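Side-chain contacts in major royal jelly protein 1 (Apis mellifera, PDB 5YYL), which is the most abundant protein of royal jelly, binds sterol and probably serves a nutritional function in the food of bee larvae: residues A[33-38]-A[91-96]; A[70-75]-A[157-162]; A[75-80]-A[105-110]. All coordinates share one frame; numbering follows the deposited sequence.

Interaction 1. Residues A[33-38]-A[91-96]; sequences ILHEWK and NVISKK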
loop_
_atom_site.group_PDB
_atom_site.type_symbol
_atom_site.label_atom_id
_atom_site.label_comp_id
_atom_site.label_asym_id
_atom_site.label_seq_id
_atom_site.Cartn_x
_atom_site.Cartn_y
_atom_site.Cartn_z
ATOM N N ILE A 33 -0.148 -31.661 -6.240
ATOM C CA ILE A 33 0.961 -32.026 -5.388
ATOM C C ILE A 33 1.569 -30.791 -4.757
ATOM O O ILE A 33 1.805 -29.803 -5.423
ATOM C CB ILE A 33 1.999 -32.828 -6.184
ATOM C CG1 ILE A 33 1.500 -34.276 -6.331
ATOM C CG2 ILE A 33 3.337 -32.789 -5.490
ATOM C CD1 ILE A 33 1.831 -34.940 -7.657
ATOM N N LEU A 34 1.799 -30.893 -3.454
ATOM C CA LEU A 34 2.471 -29.891 -2.645
ATOM C C LEU A 34 3.942 -30.285 -2.458
ATOM O O LEU A 34 4.815 -29.428 -2.493
ATOM C CB LEU A 34 1.763 -29.802 -1.302
ATOM C CG LEU A 34 2.108 -28.663 -0.365
ATOM C CD1 LEU A 34 1.721 -27.331 -0.953
ATOM C CD2 LEU A 34 1.445 -28.836 0.983
ATOM N N HIS A 35 4.206 -31.576 -2.227
ATOM C CA HIS A 35 5.570 -32.114 -2.109
ATOM C C HIS A 35 5.599 -33.543 -2.601
ATOM O O HIS A 35 4.668 -34.308 -2.365
ATOM C CB HIS A 35 6.064 -32.094 -0.666
ATOM C CG HIS A 35 6.167 -30.722 -0.085
ATOM N ND1 HIS A 35 7.083 -29.793 -0.523
ATOM C CD2 HIS A 35 5.448 -30.111 0.886
ATOM C CE1 HIS A 35 6.933 -28.673 0.164
ATOM N NE2 HIS A 35 5.947 -28.840 1.026
ATOM N N GLU A 36 6.686 -33.888 -3.284
ATOM C CA GLU A 36 6.906 -35.224 -3.809
ATOM C C GLU A 36 8.236 -35.732 -3.322
ATOM O O GLU A 36 9.137 -34.952 -3.016
ATOM C CB GLU A 36 6.945 -35.189 -5.323
ATOM C CG GLU A 36 5.644 -35.574 -5.980
ATOM C CD GLU A 36 5.677 -35.405 -7.494
ATOM O OE1 GLU A 36 6.623 -34.781 -8.022
ATOM O OE2 GLU A 36 4.727 -35.876 -8.160
ATOM N N TRP A 37 8.348 -37.052 -3.260
ATOM C CA TRP A 37 9.605 -37.698 -2.967
ATOM C C TRP A 37 9.750 -38.963 -3.777
ATOM O O TRP A 37 8.779 -39.694 -4.000
ATOM C CB TRP A 37 9.687 -38.072 -1.514
ATOM C CG TRP A 37 9.875 -36.966 -0.567
ATOM C CD1 TRP A 37 11.054 -36.478 -0.097
ATOM C CD2 TRP A 37 8.846 -36.255 0.116
ATOM N NE1 TRP A 37 10.827 -35.487 0.828
ATOM C CE2 TRP A 37 9.477 -35.330 0.980
ATOM C CE3 TRP A 37 7.447 -36.306 0.084
ATOM C CZ2 TRP A 37 8.757 -34.463 1.802
ATOM C CZ3 TRP A 37 6.734 -35.447 0.907
ATOM C CH2 TRP A 37 7.391 -34.538 1.753
ATOM N N LYS A 38 10.980 -39.193 -4.229
ATOM C CA LYS A 38 11.407 -40.502 -4.701
ATOM C C LYS A 38 11.825 -41.306 -3.477
ATOM O O LYS A 38 11.540 -42.494 -3.392
ATOM C CB LYS A 38 12.555 -40.372 -5.695
ATOM C CG LYS A 38 12.182 -39.564 -6.924
ATOM C CD LYS A 38 13.254 -39.617 -8.005
ATOM C CE LYS A 38 12.696 -39.261 -9.378
ATOM N NZ LYS A 38 13.469 -39.855 -10.513
ATOM N N ASN A 91 9.670 -35.296 12.135
ATOM C CA ASN A 91 10.373 -34.319 11.271
ATOM C C ASN A 91 9.490 -33.192 10.741
ATOM O O ASN A 91 8.273 -33.265 10.826
ATOM C CB ASN A 91 10.984 -35.028 10.061
ATOM C CG ASN A 91 11.613 -36.343 10.428
ATOM O OD1 ASN A 91 12.477 -36.385 11.302
ATOM N ND2 ASN A 91 11.167 -37.426 9.795
ATOM N N VAL A 92 10.143 -32.152 10.210
ATOM C CA VAL A 92 9.501 -31.133 9.372
ATOM C C VAL A 92 10.231 -31.072 8.050
ATOM O O VAL A 92 11.362 -31.518 7.955
ATOM C CB VAL A 92 9.458 -29.723 10.000
ATOM C CG1 VAL A 92 8.608 -29.726 11.249
ATOM C CG2 VAL A 92 10.838 -29.201 10.318
ATOM N N ILE A 93 9.572 -30.523 7.035
ATOM C CA ILE A 93 10.192 -30.341 5.732
ATOM C C ILE A 93 11.024 -29.084 5.844
ATOM O O ILE A 93 10.573 -28.092 6.403
ATOM C CB ILE A 93 9.178 -30.235 4.582
ATOM C CG1 ILE A 93 8.222 -31.438 4.613
ATOM C CG2 ILE A 93 9.898 -30.185 3.239
ATOM C CD1 ILE A 93 7.233 -31.487 3.458
ATOM N N SER A 94 12.251 -29.158 5.330
ATOM C CA SER A 94 13.212 -28.065 5.386
ATOM C C SER A 94 13.242 -27.288 4.080
ATOM O O SER A 94 12.635 -27.684 3.068
ATOM C CB SER A 94 14.609 -28.625 5.645
ATOM O OG SER A 94 15.129 -29.243 4.464
ATOM N N LYS A 95 13.998 -26.191 4.103
ATOM C CA LYS A 95 14.215 -25.367 2.912
ATOM C C LYS A 95 15.093 -26.103 1.870
ATOM O O LYS A 95 14.917 -25.908 0.669
ATOM C CB LYS A 95 14.805 -24.009 3.308
ATOM N N LYS A 96 15.998 -26.974 2.330
ATOM C CA LYS A 96 16.931 -27.683 1.439
ATOM C C LYS A 96 16.232 -28.742 0.593
ATOM O O LYS A 96 15.169 -29.233 0.973
ATOM C CB LYS A 96 18.054 -28.336 2.249
#
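I93 reaches from strand 90-94 into the angle between the rings of H35 and W37, and its long branch carries the whole contact. The CA atoms of H35 and I93 stand 9.3 Å apart, much too far for strand pairing, so the two strands meet through side chains alone. Followed outward, I93 starts at a CB that is directed at the 33-38 segment. With CG1 beside the backbone N and anti to the carbonyl carbon (chi1 -53°), the longer branch heads for the two rings. CG1 is already near the indole, 4.2 Å from CZ2 of W37. From there the chain runs on extended (chi2 -176°), which carries the terminal methyl as far forward as an isoleucine allows.

That methyl does two things at once. Over one face of the H35 imidazole, CD1 of I93 makes a CH-pi contact, 3.8 Å from the ring centroid and displaced toward the rim, where CD2 is the nearest atom. At the indole it meets an edge instead: CD1 of I93 lies near the plane of W37, 3.5 Å from CH2. A slender, unbranched methyl end suits a site with a flat ring face on one side and a ring rim on another, and the aliphatic branch asks for no polar partner. W37 is buried, and its one polar atom, NE1, is satisfied by a hydrogen bond to the carbonyl O of P102.

In the wider fold, strand 33-37 pairs antiparallel with strand 400-406, the ladder interrupted by a classic beta bulge at which L34 and H35 both face I402. I93 belongs to the next sheet, packed beside I76 and V78 of strand 75-81, while P102 of strand 102-106 touches both H35 and I93.

Interaction 2. Residues A[70-75]-A[157-162]; sequences DQWHDK and FDLTTS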
loop_
_atom_site.group_PDB
_atom_site.type_symbol
_atom_site.label_atom_id
_atom_site.label_comp_id
_atom_site.label_asym_id
_atom_site.label_seq_id
_atom_site.Cartn_x
_atom_site.Cartn_y
_atom_site.Cartn_z
ATOM N N ASP A 70 1.297 -33.434 9.049
ATOM C CA ASP A 70 0.443 -32.371 9.558
ATOM C C ASP A 70 1.050 -31.024 9.154
ATOM O O ASP A 70 2.032 -30.987 8.417
ATOM C CB ASP A 70 0.220 -32.515 11.069
ATOM C CG ASP A 70 -1.147 -31.984 11.516
ATOM O OD1 ASP A 70 -1.460 -30.803 11.159
ATOM O OD2 ASP A 70 -1.882 -32.719 12.238
ATOM N N GLN A 71 0.455 -29.926 9.599
ATOM C CA GLN A 71 0.822 -28.611 9.115
ATOM C C GLN A 71 0.473 -27.597 10.170
ATOM O O GLN A 71 -0.632 -27.643 10.716
ATOM C CB GLN A 71 0.061 -28.321 7.819
ATOM C CG GLN A 71 0.296 -26.941 7.213
ATOM C CD GLN A 71 -0.528 -25.825 7.838
ATOM O OE1 GLN A 71 -1.674 -26.032 8.233
ATOM N NE2 GLN A 71 0.052 -24.639 7.932
ATOM N N TRP A 72 1.419 -26.697 10.462
ATOM C CA TRP A 72 1.174 -25.539 11.330
ATOM C C TRP A 72 2.067 -24.400 10.876
ATOM O O TRP A 72 3.290 -24.573 10.800
ATOM C CB TRP A 72 1.473 -25.895 12.782
ATOM C CG TRP A 72 1.265 -24.796 13.742
ATOM C CD1 TRP A 72 0.108 -24.483 14.398
ATOM C CD2 TRP A 72 2.242 -23.874 14.203
ATOM N NE1 TRP A 72 0.303 -23.407 15.247
ATOM C CE2 TRP A 72 1.607 -23.015 15.141
ATOM C CE3 TRP A 72 3.598 -23.687 13.925
ATOM C CZ2 TRP A 72 2.282 -21.998 15.796
ATOM C CZ3 TRP A 72 4.273 -22.670 14.563
ATOM C CH2 TRP A 72 3.614 -21.832 15.495
ATOM N N HIS A 73 1.456 -23.260 10.555
ATOM C CA HIS A 73 2.173 -22.102 10.013
ATOM C C HIS A 73 3.093 -22.554 8.864
ATOM O O HIS A 73 2.614 -23.205 7.939
ATOM C CB HIS A 73 2.900 -21.350 11.136
ATOM C CG HIS A 73 1.987 -20.721 12.144
ATOM N ND1 HIS A 73 2.454 -19.900 13.151
ATOM C CD2 HIS A 73 0.639 -20.764 12.290
ATOM C CE1 HIS A 73 1.433 -19.476 13.878
ATOM N NE2 HIS A 73 0.319 -19.988 13.380
ATOM N N ASP A 74 4.393 -22.280 8.933
ATOM C CA ASP A 74 5.326 -22.634 7.841
ATOM C C ASP A 74 5.832 -24.080 7.879
ATOM O O ASP A 74 6.481 -24.527 6.930
ATOM C CB ASP A 74 6.525 -21.665 7.790
ATOM C CG ASP A 74 7.208 -21.470 9.143
ATOM O OD1 ASP A 74 6.632 -21.844 10.198
ATOM O OD2 ASP A 74 8.337 -20.948 9.136
ATOM N N LYS A 75 5.506 -24.802 8.955
ATOM C CA LYS A 75 5.968 -26.168 9.162
ATOM C C LYS A 75 5.001 -27.170 8.534
ATOM O O LYS A 75 3.794 -27.032 8.672
ATOM C CB LYS A 75 6.119 -26.440 10.664
ATOM C CG LYS A 75 7.056 -25.471 11.369
ATOM C CD LYS A 75 6.972 -25.582 12.892
ATOM C CE LYS A 75 7.588 -24.369 13.598
ATOM N NZ LYS A 75 8.984 -24.063 13.142
ATOM N N PHE A 157 3.976 -31.015 22.555
ATOM C CA PHE A 157 4.856 -29.853 22.387
ATOM C C PHE A 157 4.067 -28.558 22.230
ATOM O O PHE A 157 2.977 -28.568 21.684
ATOM C CB PHE A 157 5.732 -30.029 21.158
ATOM C CG PHE A 157 6.586 -31.254 21.200
ATOM C CD1 PHE A 157 7.863 -31.201 21.743
ATOM C CD2 PHE A 157 6.130 -32.458 20.688
ATOM C CE1 PHE A 157 8.663 -32.327 21.776
ATOM C CE2 PHE A 157 6.923 -33.593 20.721
ATOM C CZ PHE A 157 8.196 -33.522 21.258
ATOM N N ASP A 158 4.625 -27.446 22.709
ATOM C CA ASP A 158 4.077 -26.119 22.427
ATOM C C ASP A 158 4.698 -25.642 21.119
ATOM O O ASP A 158 5.912 -25.411 21.052
ATOM C CB ASP A 158 4.372 -25.141 23.572
ATOM C CG ASP A 158 3.641 -23.798 23.422
ATOM O OD1 ASP A 158 2.690 -23.693 22.617
ATOM O OD2 ASP A 158 4.014 -22.835 24.131
ATOM N N LEU A 159 3.862 -25.517 20.090
ATOM C CA LEU A 159 4.315 -25.125 18.752
ATOM C C LEU A 159 4.891 -23.725 18.688
ATOM O O LEU A 159 5.749 -23.458 17.844
ATOM C CB LEU A 159 3.193 -25.281 17.708
ATOM C CG LEU A 159 2.847 -26.746 17.394
ATOM C CD1 LEU A 159 1.441 -26.867 16.883
ATOM C CD2 LEU A 159 3.807 -27.344 16.383
ATOM N N THR A 160 4.433 -22.847 19.584
ATOM C CA THR A 160 4.959 -21.473 19.655
ATOM C C THR A 160 6.442 -21.465 20.062
ATOM O O THR A 160 7.216 -20.674 19.530
ATOM C CB THR A 160 4.158 -20.582 20.642
ATOM O OG1 THR A 160 4.304 -21.071 21.975
ATOM C CG2 THR A 160 2.670 -20.542 20.300
ATOM N N THR A 161 6.827 -22.357 20.983
ATOM C CA THR A 161 8.195 -22.417 21.516
ATOM C C THR A 161 9.064 -23.551 20.991
ATOM O O THR A 161 10.270 -23.498 21.162
ATOM C CB THR A 161 8.172 -22.586 23.048
ATOM O OG1 THR A 161 7.620 -23.866 23.381
ATOM C CG2 THR A 161 7.344 -21.491 23.713
ATOM N N SER A 162 8.458 -24.582 20.404
ATOM C CA SER A 162 9.155 -25.831 20.031
ATOM C C SER A 162 9.650 -26.646 21.241
ATOM O O SER A 162 10.461 -27.564 21.084
ATOM C CB SER A 162 10.321 -25.581 19.058
ATOM O OG SER A 162 10.002 -24.628 18.063
#
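W72 and L159 join two neighbouring blades of the six-bladed beta-propeller: W72 ends strand 65-72 and enters a type II' beta turn, whereas L159 follows strand 153-158 of the next blade.

The apolar contact is a leucine laid along an indole. CB of L159 sits over the centre of the six-membered ring, 3.8 Å from its centroid and 10° off the normal, a well-aligned CH-pi contact. Farther along the same side chain, CD1 of L159 lies on the five-membered part, 3.7 Å from W72 CD1. The broad indole thus accommodates the length of a leucine; a chi1 of 180° swings it out to L159, and a chi2 of 89° turns its face to that side chain. On the opposite face lies H73, whose CG is above the ring centre, so the indole is sandwiched.

Backbone hydrogen bonds shape the turn, with W72 and K75 bonded to each other in both directions, the K75 N to W72 O distance being 2.9 Å. A side-chain bond braces it: NE2 of Q71 donates to H73 O, in the carbonyl plane and on a lone pair. D70, nearby and buried, has its carboxylate charge met by salt bridges to K358 and K360.

Beyond L159 the chain curls back on itself, and D158 O accepts both S162 N, at 2.8 Å, and the hydroxyl OG1 of T161.

Interaction 3. Residues A[75-80]-A[105-110]; sequences KIFVTM and QPYPDW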
loop_
_atom_site.group_PDB
_atom_site.type_symbol
_atom_site.label_atom_id
_atom_site.label_comp_id
_atom_site.label_asym_id
_atom_site.label_seq_id
_atom_site.Cartn_x
_atom_site.Cartn_y
_atom_site.Cartn_z
ATOM N N LYS A 75 5.506 -24.802 8.955
ATOM C CA LYS A 75 5.968 -26.168 9.162
ATOM C C LYS A 75 5.001 -27.170 8.534
ATOM O O LYS A 75 3.794 -27.032 8.672
ATOM C CB LYS A 75 6.119 -26.440 10.664
ATOM C CG LYS A 75 7.056 -25.471 11.369
ATOM C CD LYS A 75 6.972 -25.582 12.892
ATOM C CE LYS A 75 7.588 -24.369 13.598
ATOM N NZ LYS A 75 8.984 -24.063 13.142
ATOM N N ILE A 76 5.551 -28.143 7.814
ATOM C CA ILE A 76 4.836 -29.329 7.370
ATOM C C ILE A 76 5.511 -30.489 8.089
ATOM O O ILE A 76 6.672 -30.770 7.820
ATOM C CB ILE A 76 4.980 -29.552 5.840
ATOM C CG1 ILE A 76 4.327 -28.429 5.028
ATOM C CG2 ILE A 76 4.412 -30.905 5.425
ATOM C CD1 ILE A 76 2.813 -28.403 5.048
ATOM N N PHE A 77 4.801 -31.163 8.993
ATOM C CA PHE A 77 5.358 -32.315 9.717
ATOM C C PHE A 77 5.288 -33.568 8.866
ATOM O O PHE A 77 4.371 -33.728 8.088
ATOM C CB PHE A 77 4.674 -32.506 11.062
ATOM C CG PHE A 77 4.928 -31.371 12.007
ATOM C CD1 PHE A 77 6.114 -31.306 12.753
ATOM C CD2 PHE A 77 4.018 -30.329 12.127
ATOM C CE1 PHE A 77 6.364 -30.241 13.607
ATOM C CE2 PHE A 77 4.255 -29.266 13.002
ATOM C CZ PHE A 77 5.430 -29.227 13.744
ATOM N N VAL A 78 6.294 -34.421 8.970
ATOM C CA VAL A 78 6.309 -35.715 8.288
ATOM C C VAL A 78 6.885 -36.717 9.265
ATOM O O VAL A 78 8.013 -36.534 9.712
ATOM C CB VAL A 78 7.180 -35.691 7.019
ATOM C CG1 VAL A 78 7.212 -37.067 6.366
ATOM C CG2 VAL A 78 6.662 -34.641 6.033
ATOM N N THR A 79 6.114 -37.743 9.628
ATOM C CA THR A 79 6.579 -38.744 10.593
ATOM C C THR A 79 6.995 -40.003 9.872
ATOM O O THR A 79 6.351 -40.414 8.914
ATOM C CB THR A 79 5.558 -39.111 11.675
ATOM O OG1 THR A 79 4.532 -39.940 11.121
ATOM C CG2 THR A 79 4.976 -37.895 12.308
ATOM N N MET A 80 8.079 -40.604 10.347
ATOM C CA MET A 80 8.636 -41.778 9.703
ATOM C C MET A 80 8.540 -42.993 10.635
ATOM O O MET A 80 8.842 -42.906 11.853
ATOM C CB MET A 80 10.081 -41.519 9.292
ATOM C CG MET A 80 10.465 -42.197 7.984
ATOM S SD MET A 80 9.823 -41.468 6.458
ATOM C CE MET A 80 9.848 -39.718 6.858
ATOM N N GLN A 105 14.049 -32.620 8.451
ATOM C CA GLN A 105 14.833 -32.017 9.504
ATOM C C GLN A 105 14.100 -32.383 10.790
ATOM O O GLN A 105 12.920 -32.068 10.928
ATOM C CB GLN A 105 14.869 -30.504 9.287
ATOM C CG GLN A 105 15.313 -29.662 10.477
ATOM C CD GLN A 105 14.634 -28.306 10.489
ATOM O OE1 GLN A 105 14.551 -27.640 9.458
ATOM N NE2 GLN A 105 14.130 -27.896 11.656
ATOM N N PRO A 106 14.779 -33.060 11.728
ATOM C CA PRO A 106 14.124 -33.514 12.969
ATOM C C PRO A 106 13.505 -32.414 13.808
ATOM O O PRO A 106 14.097 -31.349 13.943
ATOM C CB PRO A 106 15.280 -34.145 13.748
ATOM C CG PRO A 106 16.179 -34.652 12.681
ATOM C CD PRO A 106 16.140 -33.614 11.598
ATOM N N TYR A 107 12.338 -32.677 14.380
ATOM C CA TYR A 107 11.652 -31.715 15.256
ATOM C C TYR A 107 11.612 -32.296 16.684
ATOM O O TYR A 107 11.341 -33.480 16.839
ATOM C CB TYR A 107 10.225 -31.444 14.739
ATOM C CG TYR A 107 9.448 -30.395 15.504
ATOM C CD1 TYR A 107 9.531 -29.064 15.153
ATOM C CD2 TYR A 107 8.601 -30.740 16.564
ATOM C CE1 TYR A 107 8.804 -28.082 15.825
ATOM C CE2 TYR A 107 7.883 -29.773 17.267
ATOM C CZ TYR A 107 7.988 -28.447 16.881
ATOM O OH TYR A 107 7.293 -27.468 17.546
ATOM N N PRO A 108 11.878 -31.501 17.727
ATOM C CA PRO A 108 12.328 -30.099 17.646
ATOM C C PRO A 108 13.774 -29.955 17.155
ATOM O O PRO A 108 14.048 -29.149 16.270
ATOM C CB PRO A 108 12.217 -29.628 19.093
ATOM C CG PRO A 108 11.081 -30.419 19.652
ATOM C CD PRO A 108 11.051 -31.739 18.927
ATOM N N ASP A 109 14.669 -30.750 17.733
ATOM C CA ASP A 109 16.087 -30.826 17.351
ATOM C C ASP A 109 16.428 -32.321 17.297
ATOM O O ASP A 109 15.545 -33.159 17.529
ATOM C CB ASP A 109 16.964 -30.078 18.384
ATOM C CG ASP A 109 16.492 -30.287 19.849
ATOM O OD1 ASP A 109 16.424 -31.449 20.307
ATOM O OD2 ASP A 109 16.167 -29.277 20.521
ATOM N N TRP A 110 17.685 -32.660 17.008
ATOM C CA TRP A 110 18.130 -34.076 17.029
ATOM C C TRP A 110 18.021 -34.817 18.387
ATOM O O TRP A 110 18.030 -36.051 18.409
ATOM C CB TRP A 110 19.558 -34.192 16.502
ATOM C CG TRP A 110 19.673 -33.946 15.046
ATOM C CD1 TRP A 110 19.867 -32.742 14.423
ATOM C CD2 TRP A 110 19.596 -34.932 14.005
ATOM N NE1 TRP A 110 19.916 -32.921 13.056
ATOM C CE2 TRP A 110 19.756 -34.254 12.774
ATOM C CE3 TRP A 110 19.399 -36.326 13.994
ATOM C CZ2 TRP A 110 19.737 -34.926 11.543
ATOM C CZ3 TRP A 110 19.378 -36.992 12.771
ATOM C CH2 TRP A 110 19.545 -36.289 11.563
#
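This is a buried T-shaped (edge-to-face) aromatic pair inside a single blade of the beta-propeller, with F77 on the second strand of the four-stranded antiparallel sheet and Y107 just beyond the fourth. Strand 90-94 runs between them in the sheet, and its V92 touches both rings, so the aromatics meet above an intervening strand.

The geometry is close to a perfect T: the ring planes stand at 86°, with centroids 4.9 Å apart. F77 presents its edge, and CE1 lies over the middle of the Y107 ring, 3.6 Å from CG. Such a meeting brings the slightly positive C-H rim of phenylalanine onto the electron-rich face of tyrosine. Although the CB of F77 is not aimed at the other segment, the ring is long enough to bring its rim there. On the other side, the Y107 ring is carried toward F77 by a chi1 of -176°, while chi2, at 89°, sets its plane.

Large apolar rings suit this place, since they also pack against the next blade: F77 lies on L127 of strand 124-129, and both aromatics touch L159. Past Y107 the chain turns off through a cis peptide bond to P108, and the indole of W110 folds back so that CG of P106 lies over one face.

K75 adds only the aliphatic part of its side chain, its CD coming within 4.3 Å of Y107 CE1.

In the fold
All three contacts gather round the antiparallel sheet of strands 65-72, 75-81, 90-94 and 102-106. Interaction 1 ties it to the blade that strand 33-37 helps to complete, interaction 2 ties it to the following blade, and interaction 3 packs within it. The centres of interactions 2 and 3 are about 10 Å apart; these two share K75, and L159 CD2 lies 3.6 Å from F77 CZ. Interaction 1 is about 11 Å from interaction 3, centre to centre, joined to it by backbone pairing such as V78 N with N91 O, and about 16 Å from interaction 2. None belongs to the sterol pocket, which P364, V366, I373 and I430 line.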